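Local coordinates for molybdopterin-guanine dinucleotide biosynthesis protein A (MobA) (Archaeoglobus fulgidus, PDB 3NGW), which probably transfers a guanylyl group from GTP to molybdopterin during assembly of the molybdenum cofactor, at residues G25-L28 and I29-V32; E34-S37 and P38-T41; E48-A51 and E52-S56; R187-E190 and I191-K194. All coordinates share one frame; numbering follows the deposited sequence.

Four local contacts, lying along helices or at their ends, differ in chemistry with their place in the fold. Interactions 1 and 2 hold the two ends of helix 28-36: the first joins it to the small hairpin 22-23/26-27 through a cation-pi contact, the second turns it into strand 40-44. A salt bridge from Lys26 to Glu34 links them. Interactions 1, 3 and 4 are partly buried, against the surface contact of interaction 2. Interaction 3 lies within helix 48-55 and pairs a buried Gln50-Leu54 side with a charged outer one. Interaction 4, near the C-terminus, adds a disulfide and packs Cys192 on Trp31 of interaction 1; it lies about 29 Å, centre to centre, from interaction 3.

Interaction 1 (G25-L28 and I29-V32); sequences GKKL and IEWV
The entry from the small antiparallel hairpin 22-23/26-27 into helix 28-36 sets the ammonium of Lys26 over the indole of Trp31. Lys26 NZ stands 4.5 Å from the centroid of the five-membered ring and only 8° off its normal, a cation-pi contact seen almost face-on. The lysine chain crosses the indole at about a right angle, its CD 3.5 Å from Trp31 CD1, and a bend at chi3 (-58°) carries NZ over the ring. The same NZ forms a salt bridge with Glu34, about one turn beyond Trp31, while Trp31 NE1 is held by Leu23 O of the partner strand, which helps fix the rotation of the indole.

Lys27 occupies the N-cap position of the helix, and its carbonyl starts the helical bonding. Trp31 N donates to Lys27 O at 3.1 Å, in the carbonyl plane, and a weak bond from Glu30 N falls on the same oxygen. That oxygen also lies at the edge of the indole, in its plane, 3.2 Å from Trp31 CD1. One residue on, Val32 N donates to Leu28 O with an N-H...O angle of 163°. On the hairpin side a water accepts from Lys27 N and donates to Glu30 OE1 at 2.6 Å, tying the carboxylate to the strand, and Glu30 OE2 pairs with Tyr58 OH.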
loop_
_atom_site.group_PDB
_atom_site.type_symbol
_atom_site.label_atom_id
_atom_site.label_comp_id
_atom_site.label_asym_id
_atom_site.label_seq_id
_atom_site.Cartn_x
_atom_site.Cartn_y
_atom_site.Cartn_z
ATOM N N GLY A 25 19.173 0.300 10.102
ATOM C CA GLY A 25 19.041 0.094 11.533
ATOM C C GLY A 25 17.646 0.201 12.118
ATOM O O GLY A 25 17.485 0.207 13.342
ATOM N N LYS A 26 16.636 0.279 11.261
ATOM C CA LYS A 26 15.255 0.388 11.727
ATOM C C LYS A 26 14.368 -0.578 10.944
ATOM O O LYS A 26 14.515 -0.716 9.737
ATOM C CB LYS A 26 14.761 1.824 11.536
ATOM C CG LYS A 26 13.373 2.102 12.093
ATOM C CD LYS A 26 12.797 3.364 11.462
ATOM C CE LYS A 26 13.687 4.572 11.697
ATOM N NZ LYS A 26 13.259 5.749 10.895
ATOM N N LYS A 27 13.459 -1.250 11.637
ATOM C CA LYS A 27 12.558 -2.199 10.995
ATOM C C LYS A 27 11.647 -1.506 9.985
ATOM O O LYS A 27 11.340 -0.326 10.133
ATOM C CB LYS A 27 11.708 -2.902 12.050
ATOM C CG LYS A 27 12.494 -3.774 13.005
ATOM C CD LYS A 27 11.554 -4.540 13.928
ATOM C CE LYS A 27 12.328 -5.446 14.873
ATOM N NZ LYS A 27 11.433 -6.256 15.752
ATOM N N LEU A 28 11.207 -2.231 8.963
ATOM C CA LEU A 28 10.332 -1.622 7.975
ATOM C C LEU A 28 9.015 -1.171 8.570
ATOM O O LEU A 28 8.483 -0.140 8.174
ATOM C CB LEU A 28 10.067 -2.575 6.817
ATOM C CG LEU A 28 11.117 -2.535 5.711
ATOM C CD1 LEU A 28 10.696 -3.490 4.611
ATOM C CD2 LEU A 28 11.271 -1.120 5.165
ATOM N N ILE A 29 8.479 -1.935 9.512
ATOM C CA ILE A 29 7.216 -1.534 10.118
ATOM C C ILE A 29 7.357 -0.190 10.838
ATOM O O ILE A 29 6.430 0.616 10.831
ATOM C CB ILE A 29 6.685 -2.588 11.106
ATOM C CG1 ILE A 29 5.341 -2.130 11.660
ATOM C CG2 ILE A 29 7.694 -2.833 12.216
ATOM C CD1 ILE A 29 4.248 -1.954 10.586
ATOM N N GLU A 30 8.515 0.065 11.441
ATOM C CA GLU A 30 8.716 1.329 12.141
ATOM C C GLU A 30 8.894 2.460 11.134
ATOM O O GLU A 30 8.590 3.615 11.425
ATOM C CB GLU A 30 9.913 1.222 13.088
ATOM C CG GLU A 30 9.816 -0.028 13.948
ATOM C CD GLU A 30 10.849 -0.115 15.057
ATOM O OE1 GLU A 30 11.977 0.408 14.888
ATOM O OE2 GLU A 30 10.523 -0.743 16.092
ATOM N N TRP A 31 9.372 2.120 9.944
ATOM C CA TRP A 31 9.539 3.109 8.893
ATOM C C TRP A 31 8.190 3.682 8.468
ATOM O O TRP A 31 8.019 4.898 8.425
ATOM C CB TRP A 31 10.202 2.485 7.671
ATOM C CG TRP A 31 11.678 2.669 7.608
ATOM C CD1 TRP A 31 12.636 1.967 8.292
ATOM C CD2 TRP A 31 12.379 3.619 6.796
ATOM N NE1 TRP A 31 13.893 2.424 7.953
ATOM C CE2 TRP A 31 13.762 3.438 7.042
ATOM C CE3 TRP A 31 11.972 4.611 5.892
ATOM C CZ2 TRP A 31 14.740 4.212 6.402
ATOM C CZ3 TRP A 31 12.947 5.381 5.255
ATOM C CH2 TRP A 31 14.315 5.178 5.520
ATOM N N VAL A 32 7.239 2.805 8.144
ATOM C CA VAL A 32 5.914 3.240 7.707
ATOM C C VAL A 32 5.078 3.789 8.862
ATOM O O VAL A 32 4.226 4.648 8.662
ATOM C CB VAL A 32 5.146 2.092 6.970
ATOM C CG1 VAL A 32 5.913 1.694 5.714
ATOM C CG2 VAL A 32 4.965 0.885 7.883
HETATM O O HOH W 1 14.087 -1.101 14.662
#

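Interaction 2 (E34-S37 and P38-T41); sequences EKYS and PFQT
Tyr36 O receives two hydrogen bonds from the chain that follows it, Thr41 OG1 at 2.8 Å and Phe39 N at 3.2 Å. The setting is a type I beta turn from Tyr36 to Phe39, which takes the chain out of helix 28-36 and toward strand 40-44 of the central sheet. The two donors reach the oxygen from opposite faces of its carbonyl plane: the hydroxyl is tilted 25° from that plane, whereas the amide stands 55° out of it and so is not on a lone pair. With OG1 anti to its own carbonyl carbon (chi1 -50°), Thr41 turns its hydroxyl back to the helix, and its methyl CG2 rests against Tyr36 CB at 3.9 Å.

Phe39 CE2 lies 3.4 Å from Lys35 O. Phe39 CD2 meets the edge of the Tyr36 ring near that ring's plane, a loose apolar contact, 4.3 Å from Tyr36 CD1. The ammonium of Lys35 leads away to Pro94 O, with which it forms a hydrogen bond.

Further out, the tyrosine packs on Val3 and Val5 of strand 2-6 and on Leu101, and Phe39 lies against Pro98 and Glu102 of helix 98-111. Lys35 CG sits over the centre of the Tyr36 ring, 3.9 Å above its plane.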
loop_
_atom_site.group_PDB
_atom_site.type_symbol
_atom_site.label_atom_id
_atom_site.label_comp_id
_atom_site.label_asym_id
_atom_site.label_seq_id
_atom_site.Cartn_x
_atom_site.Cartn_y
_atom_site.Cartn_z
ATOM N N GLU A 34 6.193 5.639 11.376
ATOM C CA GLU A 34 6.614 7.042 11.461
ATOM C C GLU A 34 6.090 7.891 10.320
ATOM O O GLU A 34 5.552 8.971 10.536
ATOM C CB GLU A 34 8.141 7.153 11.418
ATOM C CG GLU A 34 8.855 6.836 12.695
ATOM C CD GLU A 34 10.374 6.839 12.526
ATOM O OE1 GLU A 34 10.903 7.723 11.817
ATOM O OE2 GLU A 34 11.034 5.964 13.123
ATOM N N LYS A 35 6.281 7.392 9.103
ATOM C CA LYS A 35 5.886 8.104 7.889
ATOM C C LYS A 35 4.395 8.430 7.744
ATOM O O LYS A 35 4.045 9.494 7.237
ATOM C CB LYS A 35 6.363 7.313 6.661
ATOM C CG LYS A 35 5.945 7.916 5.327
ATOM C CD LYS A 35 6.299 7.028 4.140
ATOM C CE LYS A 35 7.771 7.095 3.767
ATOM N NZ LYS A 35 8.626 6.467 4.794
ATOM N N TYR A 36 3.531 7.536 8.214
ATOM C CA TYR A 36 2.094 7.707 8.076
ATOM C C TYR A 36 1.341 8.054 9.349
ATOM O O TYR A 36 0.114 8.198 9.321
ATOM C CB TYR A 36 1.490 6.429 7.474
ATOM C CG TYR A 36 2.083 6.041 6.133
ATOM C CD1 TYR A 36 1.885 6.839 5.000
ATOM C CD2 TYR A 36 2.877 4.905 6.009
ATOM C CE1 TYR A 36 2.471 6.510 3.772
ATOM C CE2 TYR A 36 3.469 4.568 4.794
ATOM C CZ TYR A 36 3.265 5.375 3.681
ATOM O OH TYR A 36 3.874 5.053 2.492
ATOM N N SER A 37 2.043 8.179 10.470
ATOM C CA SER A 37 1.352 8.508 11.719
ATOM C C SER A 37 0.592 9.843 11.676
ATOM O O SER A 37 -0.455 9.979 12.307
ATOM C CB SER A 37 2.328 8.489 12.919
ATOM O OG SER A 37 3.401 9.393 12.755
ATOM N N PRO A 38 1.099 10.839 10.924
ATOM C CA PRO A 38 0.421 12.138 10.841
ATOM C C PRO A 38 -0.967 12.124 10.187
ATOM O O PRO A 38 -1.738 13.066 10.362
ATOM C CB PRO A 38 1.401 12.987 10.031
ATOM C CG PRO A 38 2.717 12.385 10.345
ATOM C CD PRO A 38 2.421 10.911 10.277
ATOM N N PHE A 39 -1.289 11.069 9.444
ATOM C CA PHE A 39 -2.574 11.003 8.747
ATOM C C PHE A 39 -3.601 10.103 9.428
ATOM O O PHE A 39 -3.376 9.617 10.536
ATOM C CB PHE A 39 -2.335 10.528 7.311
ATOM C CG PHE A 39 -1.103 11.120 6.684
ATOM C CD1 PHE A 39 -1.069 12.463 6.311
ATOM C CD2 PHE A 39 0.048 10.357 6.540
ATOM C CE1 PHE A 39 0.096 13.038 5.806
ATOM C CE2 PHE A 39 1.216 10.919 6.038
ATOM C CZ PHE A 39 1.241 12.265 5.671
ATOM N N GLN A 40 -4.743 9.912 8.771
ATOM C CA GLN A 40 -5.805 9.051 9.296
ATOM C C GLN A 40 -5.501 7.705 8.671
ATOM O O GLN A 40 -6.059 7.329 7.639
ATOM C CB GLN A 40 -7.167 9.542 8.842
ATOM C CG GLN A 40 -8.293 8.872 9.591
ATOM C CD GLN A 40 -9.642 9.270 9.051
ATOM O OE1 GLN A 40 -9.784 10.343 8.462
ATOM N NE2 GLN A 40 -10.648 8.419 9.257
ATOM N N THR A 41 -4.619 6.981 9.342
ATOM C CA THR A 41 -4.092 5.718 8.854
ATOM C C THR A 41 -4.464 4.434 9.580
ATOM O O THR A 41 -4.644 4.425 10.789
ATOM C CB THR A 41 -2.556 5.819 8.858
ATOM O OG1 THR A 41 -2.174 7.029 8.195
ATOM C CG2 THR A 41 -1.923 4.632 8.177
#

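Interaction 3 (E48-A51 and E52-S56); sequences EKQA and EKLSS
Gln50 O accepts a short, nearly straight hydrogen bond from Leu54 N, 2.8 Å long with an N-H...O angle of 166°. It is one of four i to i+4 backbone bonds in this contact; those from Glu52 N to Glu48 O and from Ser55 N to Ala51 O are equally short.

The side chains of Gln50 and Leu54 lie side by side and point the same way. One methyl branch of the leucine, CD1, rests on Gln50 CG at 3.8 Å. The amide beyond is anchored elsewhere, OE1 taking a hydrogen bond from Arg46 N.

Lys49 and Lys53 also run alongside each other, and Lys53 NZ comes to 3.9 Å from Lys49 CG. Lys49 bends at chi3 (60°); Lys49 NZ and Lys53 NZ are 5.3 Å apart. Glu48 and Glu52 instead cross at a slant, with carboxylate planes 89° apart; both are exposed, so solvent could screen their like charges.

Helix 48-55 connects strands 40-44 and 62-63 in a beta-alpha-beta unit, and Ala51, Leu54 and Ser55 rest on Phe62 of the second strand, with Trp64 beside Glu48 and Ala51.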
loop_
_atom_site.group_PDB
_atom_site.type_symbol
_atom_site.label_atom_id
_atom_site.label_comp_id
_atom_site.label_asym_id
_atom_site.label_seq_id
_atom_site.Cartn_x
_atom_site.Cartn_y
_atom_site.Cartn_z
ATOM N N GLU A 48 -5.797 -11.513 11.717
ATOM C CA GLU A 48 -5.922 -10.989 13.071
ATOM C C GLU A 48 -4.726 -11.358 13.942
ATOM O O GLU A 48 -4.362 -10.630 14.864
ATOM C CB GLU A 48 -7.225 -11.501 13.689
ATOM C CG GLU A 48 -7.472 -11.060 15.117
ATOM C CD GLU A 48 -8.904 -11.323 15.571
ATOM O OE1 GLU A 48 -9.437 -12.420 15.297
ATOM O OE2 GLU A 48 -9.499 -10.432 16.213
ATOM N N LYS A 49 -4.113 -12.492 13.636
ATOM C CA LYS A 49 -2.951 -12.962 14.372
ATOM C C LYS A 49 -1.829 -11.919 14.274
ATOM O O LYS A 49 -1.239 -11.527 15.280
ATOM C CB LYS A 49 -2.511 -14.304 13.789
ATOM C CG LYS A 49 -1.355 -14.981 14.497
ATOM C CD LYS A 49 -1.267 -16.465 14.118
ATOM C CE LYS A 49 -1.052 -16.676 12.621
ATOM N NZ LYS A 49 -0.847 -18.116 12.304
ATOM N N GLN A 50 -1.548 -11.466 13.057
ATOM C CA GLN A 50 -0.518 -10.463 12.842
ATOM C C GLN A 50 -0.916 -9.141 13.513
ATOM O O GLN A 50 -0.088 -8.467 14.120
ATOM C CB GLN A 50 -0.287 -10.243 11.339
ATOM C CG GLN A 50 0.668 -9.091 11.046
ATOM C CD GLN A 50 1.015 -8.960 9.592
ATOM O OE1 GLN A 50 0.152 -9.083 8.725
ATOM N NE2 GLN A 50 2.284 -8.692 9.310
ATOM N N ALA A 51 -2.188 -8.776 13.401
ATOM C CA ALA A 51 -2.682 -7.545 14.009
ATOM C C ALA A 51 -2.442 -7.598 15.507
ATOM O O ALA A 51 -2.060 -6.601 16.116
ATOM C CB ALA A 51 -4.173 -7.371 13.723
ATOM N N GLU A 52 -2.670 -8.758 16.113
ATOM C CA GLU A 52 -2.452 -8.883 17.548
ATOM C C GLU A 52 -0.973 -8.743 17.897
ATOM O O GLU A 52 -0.629 -8.068 18.866
ATOM C CB GLU A 52 -2.976 -10.224 18.072
ATOM C CG GLU A 52 -4.472 -10.276 18.324
ATOM C CD GLU A 52 -4.897 -11.603 18.936
ATOM O OE1 GLU A 52 -4.360 -11.954 20.012
ATOM O OE2 GLU A 52 -5.760 -12.296 18.349
ATOM N N LYS A 53 -0.099 -9.367 17.115
ATOM C CA LYS A 53 1.329 -9.268 17.399
ATOM C C LYS A 53 1.845 -7.849 17.188
ATOM O O LYS A 53 2.631 -7.346 17.983
ATOM C CB LYS A 53 2.123 -10.263 16.550
ATOM C CG LYS A 53 1.820 -11.717 16.910
ATOM C CD LYS A 53 2.401 -12.720 15.909
ATOM C CE LYS A 53 2.005 -14.152 16.278
ATOM N NZ LYS A 53 2.441 -15.186 15.293
ATOM N N LEU A 54 1.395 -7.182 16.137
ATOM C CA LEU A 54 1.868 -5.833 15.927
ATOM C C LEU A 54 1.275 -4.867 16.955
ATOM O O LEU A 54 2.004 -4.069 17.523
ATOM C CB LEU A 54 1.560 -5.370 14.499
ATOM C CG LEU A 54 2.238 -6.186 13.380
ATOM C CD1 LEU A 54 1.876 -5.590 12.040
ATOM C CD2 LEU A 54 3.766 -6.214 13.549
ATOM N N SER A 55 -0.030 -4.948 17.214
ATOM C CA SER A 55 -0.680 -4.037 18.168
ATOM C C SER A 55 -0.112 -4.117 19.580
ATOM O O SER A 55 -0.203 -3.156 20.349
ATOM C CB SER A 55 -2.188 -4.287 18.233
ATOM O OG SER A 55 -2.454 -5.507 18.898
ATOM N N SER A 56 0.458 -5.257 19.939
ATOM C CA SER A 56 1.032 -5.370 21.270
ATOM C C SER A 56 2.424 -4.744 21.244
ATOM O O SER A 56 3.057 -4.573 22.280
ATOM C CB SER A 56 1.096 -6.837 21.724
ATOM O OG SER A 56 1.880 -7.625 20.844
#

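Interaction 4 (R187-E190 and I191-K194); sequences RAEE and ICSK
Arg187 and Ile191 run at a slant to each other one turn apart, the end of the isoleucine meeting the middle of the arginine: Ile191 CD1 lies 3.9 Å from Arg187 CD. Ile191 CG1 is anti to its carbonyl carbon (chi1 -66°), which directs CD1 back along the helix. Ile191 N donates to Arg187 O at 2.9 Å.

The neighbouring pair faces the hairpin. Cys192 turns SG into the position between its backbone N and carbonyl carbon (chi1 72°), 3.2 Å from Glu189 O, and from there the sulfur reaches Cys24 in a disulfide. This covalent link fastens the C-terminal helix 182-194 to the loop between strands 22-23 and 26-27. Glu189 serves the same junction: its OE2 accepts a hydrogen bond from Cys24 N, and Glu189 OE1 and OE2 each lie 4.1 Å from Cys192 SG.

Ser193 returns to the same carbonyl. Its OG donates to Glu189 O at 2.8 Å from above the carbonyl plane, 41° out of it, and Ser193 N adds a weak bond to the same oxygen. Cys192 N binds Ala188 O, and the methyl of Ala188 packs on Leu23 and Ile179.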
loop_
_atom_site.group_PDB
_atom_site.type_symbol
_atom_site.label_atom_id
_atom_site.label_comp_id
_atom_site.label_asym_id
_atom_site.label_seq_id
_atom_site.Cartn_x
_atom_site.Cartn_y
_atom_site.Cartn_z
ATOM N N ARG A 187 20.278 -2.304 -2.456
ATOM C CA ARG A 187 20.040 -0.959 -2.980
ATOM C C ARG A 187 19.326 -0.100 -1.941
ATOM O O ARG A 187 19.716 1.043 -1.698
ATOM C CB ARG A 187 19.209 -1.002 -4.268
ATOM C CG ARG A 187 19.696 -0.003 -5.320
ATOM C CD ARG A 187 18.603 0.932 -5.837
ATOM N NE ARG A 187 17.612 0.257 -6.675
ATOM C CZ ARG A 187 16.660 0.888 -7.364
ATOM N NH1 ARG A 187 15.792 0.197 -8.095
ATOM N NH2 ARG A 187 16.579 2.214 -7.329
ATOM N N ALA A 188 18.279 -0.658 -1.337
ATOM C CA ALA A 188 17.508 0.042 -0.315
ATOM C C ALA A 188 18.450 0.642 0.716
ATOM O O ALA A 188 18.275 1.784 1.134
ATOM C CB ALA A 188 16.538 -0.910 0.359
ATOM N N GLU A 189 19.451 -0.133 1.117
ATOM C CA GLU A 189 20.434 0.329 2.085
ATOM C C GLU A 189 21.178 1.549 1.573
ATOM O O GLU A 189 21.323 2.523 2.298
ATOM C CB GLU A 189 21.448 -0.771 2.397
ATOM C CG GLU A 189 21.156 -1.576 3.648
ATOM C CD GLU A 189 21.111 -0.719 4.904
ATOM O OE1 GLU A 189 22.025 0.111 5.109
ATOM O OE2 GLU A 189 20.168 -0.889 5.700
ATOM N N GLU A 190 21.646 1.502 0.328
ATOM C CA GLU A 190 22.386 2.628 -0.241
ATOM C C GLU A 190 21.525 3.885 -0.270
ATOM O O GLU A 190 22.007 4.983 -0.009
ATOM C CB GLU A 190 22.847 2.310 -1.670
ATOM C CG GLU A 190 23.414 0.908 -1.877
ATOM C CD GLU A 190 23.873 0.652 -3.322
ATOM O OE1 GLU A 190 23.204 1.136 -4.269
ATOM O OE2 GLU A 190 24.896 -0.053 -3.506
ATOM N N ILE A 191 20.250 3.713 -0.594
ATOM C CA ILE A 191 19.316 4.828 -0.667
ATOM C C ILE A 191 19.091 5.469 0.701
ATOM O O ILE A 191 19.235 6.684 0.844
ATOM C CB ILE A 191 17.955 4.371 -1.255
ATOM C CG1 ILE A 191 18.148 3.945 -2.713
ATOM C CG2 ILE A 191 16.930 5.486 -1.162
ATOM C CD1 ILE A 191 16.916 3.359 -3.351
ATOM N N CYS A 192 18.739 4.666 1.704
ATOM C CA CYS A 192 18.506 5.209 3.038
ATOM C C CYS A 192 19.800 5.754 3.636
ATOM O O CYS A 192 19.763 6.523 4.591
ATOM C CB CYS A 192 17.902 4.151 3.973
ATOM S SG CYS A 192 19.037 2.830 4.507
ATOM N N SER A 193 20.939 5.359 3.071
ATOM C CA SER A 193 22.232 5.833 3.560
ATOM C C SER A 193 22.507 7.249 3.079
ATOM O O SER A 193 22.914 8.112 3.858
ATOM C CB SER A 193 23.362 4.916 3.089
ATOM O OG SER A 193 23.356 3.692 3.802
ATOM N N LYS A 194 22.288 7.484 1.791
ATOM C CA LYS A 194 22.514 8.803 1.220
ATOM C C LYS A 194 21.502 9.819 1.749
ATOM O O LYS A 194 21.736 11.024 1.678
ATOM C CB LYS A 194 22.455 8.737 -0.313
ATOM C CG LYS A 194 22.649 10.082 -1.008
ATOM C CD LYS A 194 23.030 9.909 -2.473
ATOM C CE LYS A 194 24.405 9.256 -2.608
ATOM N NZ LYS A 194 24.834 9.096 -4.029
#